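Local coordinates for protein putative cytochrome P450 154A1 (Streptomyces coelicolor, PDB 1ODO) that belongs to the cytochrome P450 family of haem proteins and holds its haem, with 4-phenyl-1h-imidazole bound beside it, in a largely helical fold, at residues 322-327 / 331-336. Numbering follows the deposited sequence.
Sequences ANRHPD and DADTFD
Arg324 and Asp333 carry the charged part of this contact through a salt bridge in which NH1 donates a hydrogen bond to OD1 over 2.9 Å. The bond is bent (143°); OD1 lies at the guanidinium edge, somewhat tilted from its plane, and is itself met from above the carboxylate plane. The two flat groups are turned 35° against each other and the side chains cross nearly at right angles. From CG to NE the arginine runs extended, and its methylenes pass beside the same oxygen, CD lying 3.5 Å from Asp333 OD1. Asp333 CG stands anti to its own carbonyl carbon (chi1 -64°), a rotation that brings OD1 within range of the arginine. A long, multiply donating side chain suits position 324: NH1 and NH2 of the buried Arg324 are each bonded, to Asp333 and to the His285 carbonyl. Arg22 pairs with the second oxygen of Asp333, whose carboxylate thus lies between two arginines.

The van der Waals part is small and close. Ala332 points its short methyl at the backbone of Arg324, with CB 3.3 Å from Arg324 O. The Arg324 CA and Ala332 CA atoms lie 4.9 Å apart.

Backbone hydrogen bonds shape both segments into type I turns, Ala322 to His325 and Asp331 to Thr334. In the second, Thr334 OG1 also bonds to Asp331 OD1 at 2.8 Å.

The first turn starts on the last residue of helix 319-322; the second lies farther along the connection to helix 357-374. Arg284 of the P450 ExxR motif bonds to the carbonyl oxygens of Asn323 and Ala332, its partner Glu281 takes the Asp336 N-H, and Arg339, completing the family's Glu-Arg-Arg set, bonds to those of Asp331 and Thr334. This network ties the loop to helix 275-285, while Arg324 packs against helix 17-25.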
ATOM      1  N   ALA A 322      -2.722  -7.522  12.777  1.00  9.90           N
ATOM      2  CA  ALA A 322      -4.111  -7.401  13.201  1.00  8.73           C
ATOM      3  C   ALA A 322      -5.040  -8.271  12.356  1.00  9.63           C
ATOM      4  O   ALA A 322      -6.003  -8.844  12.873  1.00  8.53           O
ATOM      5  CB  ALA A 322      -4.556  -5.940  13.127  1.00  9.91           C
ATOM      6  N   ASN A 323      -4.755  -8.370  11.061  1.00  7.85           N
ATOM      7  CA  ASN A 323      -5.585  -9.176  10.170  1.00  9.59           C
ATOM      8  C   ASN A 323      -5.562 -10.651  10.559  1.00 10.73           C
ATOM      9  O   ASN A 323      -6.430 -11.417  10.146  1.00 11.15           O
ATOM     10  CB  ASN A 323      -5.120  -9.046   8.719  1.00 10.52           C
ATOM     11  CG  ASN A 323      -5.533  -7.731   8.078  1.00 10.94           C
ATOM     12  OD1 ASN A 323      -6.320  -6.963   8.637  1.00 10.72           O
ATOM     13  ND2 ASN A 323      -5.013  -7.476   6.880  1.00  9.46           N
ATOM     14  N   ARG A 324      -4.562 -11.042  11.345  1.00  9.69           N
ATOM     15  CA  ARG A 324      -4.425 -12.430  11.786  1.00 10.71           C
ATOM     16  C   ARG A 324      -4.701 -12.612  13.272  1.00 11.03           C
ATOM     17  O   ARG A 324      -4.340 -13.637  13.857  1.00 10.17           O
ATOM     18  CB  ARG A 324      -3.017 -12.943  11.456  1.00 10.82           C
ATOM     19  CG  ARG A 324      -2.775 -13.190   9.957  1.00 11.13           C
ATOM     20  CD  ARG A 324      -1.284 -13.173   9.641  1.00 14.28           C
ATOM     21  NE  ARG A 324      -0.966 -13.512   8.252  1.00 15.68           N
ATOM     22  CZ  ARG A 324      -0.458 -14.681   7.868  1.00 15.32           C
ATOM     23  NH1 ARG A 324      -0.218 -15.628   8.768  1.00 16.16           N
ATOM     24  NH2 ARG A 324      -0.154 -14.896   6.595  1.00 14.00           N
ATOM     25  N   HIS A 325      -5.342 -11.620  13.884  1.00 11.77           N
ATOM     26  CA  HIS A 325      -5.660 -11.683  15.309  1.00 11.36           C
ATOM     27  C   HIS A 325      -6.667 -12.810  15.533  1.00 11.33           C
ATOM     28  O   HIS A 325      -7.724 -12.847  14.904  1.00 10.70           O
ATOM     29  CB  HIS A 325      -6.223 -10.337  15.771  1.00 11.04           C
ATOM     30  CG  HIS A 325      -6.261 -10.176  17.259  1.00 12.75           C
ATOM     31  ND1 HIS A 325      -7.180 -10.826  18.054  1.00 13.95           N
ATOM     32  CD2 HIS A 325      -5.490  -9.443  18.095  1.00 12.59           C
ATOM     33  CE1 HIS A 325      -6.972 -10.497  19.318  1.00 16.35           C
ATOM     34  NE2 HIS A 325      -5.953  -9.659  19.369  1.00 14.75           N
ATOM     35  N   PRO A 326      -6.347 -13.747  16.444  1.00 12.52           N
ATOM     36  CA  PRO A 326      -7.193 -14.901  16.763  1.00 12.56           C
ATOM     37  C   PRO A 326      -8.616 -14.655  17.261  1.00 12.46           C
ATOM     38  O   PRO A 326      -9.444 -15.568  17.225  1.00 12.38           O
ATOM     39  CB  PRO A 326      -6.341 -15.685  17.761  1.00 14.01           C
ATOM     40  CG  PRO A 326      -5.577 -14.610  18.464  1.00 14.62           C
ATOM     41  CD  PRO A 326      -5.162 -13.709  17.320  1.00 12.55           C
ATOM     42  N   ASP A 327      -8.912 -13.451  17.742  1.00 11.23           N
ATOM     43  CA  ASP A 327     -10.265 -13.174  18.218  1.00 13.81           C
ATOM     44  C   ASP A 327     -11.094 -12.600  17.073  1.00 13.95           C
ATOM     45  O   ASP A 327     -12.307 -12.434  17.191  1.00 12.89           O
ATOM     46  CB  ASP A 327     -10.247 -12.202  19.405  1.00 14.53           C
ATOM     47  CG  ASP A 327     -10.494 -12.904  20.736  1.00 15.53           C
ATOM     48  OD1 ASP A 327     -10.019 -14.048  20.899  1.00 14.38           O
ATOM     49  OD2 ASP A 327     -11.151 -12.313  21.620  1.00 14.30           O
ATOM     50  N   ASP A 331      -8.479 -19.725  12.839  1.00 21.94           N
ATOM     51  CA  ASP A 331      -7.469 -20.317  11.970  1.00 22.56           C
ATOM     52  C   ASP A 331      -7.009 -19.188  11.052  1.00 21.52           C
ATOM     53  O   ASP A 331      -6.856 -19.354   9.841  1.00 18.77           O
ATOM     54  CB  ASP A 331      -8.057 -21.475  11.159  1.00 26.75           C
ATOM     55  CG  ASP A 331      -6.993 -22.256  10.413  1.00 29.43           C
ATOM     56  OD1 ASP A 331      -5.844 -22.318  10.907  1.00 32.08           O
ATOM     57  OD2 ASP A 331      -7.306 -22.821   9.343  1.00 31.33           O
ATOM     58  N   ALA A 332      -6.791 -18.030  11.669  1.00 19.31           N
ATOM     59  CA  ALA A 332      -6.358 -16.821  10.978  1.00 17.77           C
ATOM     60  C   ALA A 332      -5.109 -16.919  10.109  1.00 16.80           C
ATOM     61  O   ALA A 332      -4.989 -16.182   9.133  1.00 16.15           O
ATOM     62  CB  ALA A 332      -6.189 -15.693  11.993  1.00 17.68           C
ATOM     63  N   ASP A 333      -4.179 -17.806  10.446  1.00 16.70           N
ATOM     64  CA  ASP A 333      -2.966 -17.925   9.642  1.00 16.51           C
ATOM     65  C   ASP A 333      -3.106 -18.801   8.403  1.00 16.78           C
ATOM     66  O   ASP A 333      -2.146 -18.990   7.665  1.00 18.34           O
ATOM     67  CB  ASP A 333      -1.799 -18.423  10.502  1.00 16.96           C
ATOM     68  CG  ASP A 333      -1.427 -17.441  11.601  1.00 18.86           C
ATOM     69  OD1 ASP A 333      -1.420 -16.222  11.335  1.00 16.46           O
ATOM     70  OD2 ASP A 333      -1.132 -17.886  12.729  1.00 19.90           O
ATOM     71  N   THR A 334      -4.302 -19.327   8.172  1.00 18.09           N
ATOM     72  CA  THR A 334      -4.534 -20.175   7.008  1.00 17.36           C
ATOM     73  C   THR A 334      -5.277 -19.376   5.948  1.00 15.93           C
ATOM     74  O   THR A 334      -6.226 -18.657   6.262  1.00 15.48           O
ATOM     75  CB  THR A 334      -5.394 -21.411   7.364  1.00 18.57           C
ATOM     76  OG1 THR A 334      -4.733 -22.191   8.364  1.00 18.43           O
ATOM     77  CG2 THR A 334      -5.614 -22.278   6.126  1.00 19.69           C
ATOM     78  N   PHE A 335      -4.840 -19.489   4.697  1.00 15.15           N
ATOM     79  CA  PHE A 335      -5.491 -18.769   3.605  1.00 14.32           C
ATOM     80  C   PHE A 335      -6.715 -19.603   3.235  1.00 13.98           C
ATOM     81  O   PHE A 335      -6.593 -20.786   2.925  1.00 14.41           O
ATOM     82  CB  PHE A 335      -4.556 -18.651   2.396  1.00 12.97           C
ATOM     83  CG  PHE A 335      -5.120 -17.821   1.269  1.00 13.52           C
ATOM     84  CD1 PHE A 335      -4.672 -16.520   1.052  1.00 12.61           C
ATOM     85  CD2 PHE A 335      -6.103 -18.343   0.427  1.00 14.28           C
ATOM     86  CE1 PHE A 335      -5.192 -15.745   0.013  1.00 14.16           C
ATOM     87  CE2 PHE A 335      -6.633 -17.576  -0.619  1.00 15.41           C
ATOM     88  CZ  PHE A 335      -6.177 -16.277  -0.826  1.00 13.44           C
ATOM     89  N   ASP A 336      -7.889 -18.985   3.284  1.00 13.52           N
ATOM     90  CA  ASP A 336      -9.137 -19.665   2.959  1.00 13.92           C
ATOM     91  C   ASP A 336     -10.086 -18.671   2.295  1.00 13.59           C
ATOM     92  O   ASP A 336     -10.702 -17.850   2.964  1.00 13.68           O
ATOM     93  CB  ASP A 336      -9.754 -20.237   4.246  1.00 15.48           C
ATOM     94  CG  ASP A 336     -11.148 -20.814   4.037  1.00 17.75           C
ATOM     95  OD1 ASP A 336     -11.538 -21.076   2.880  1.00 15.66           O
ATOM     96  OD2 ASP A 336     -11.854 -21.018   5.045  1.00 18.84           O
TER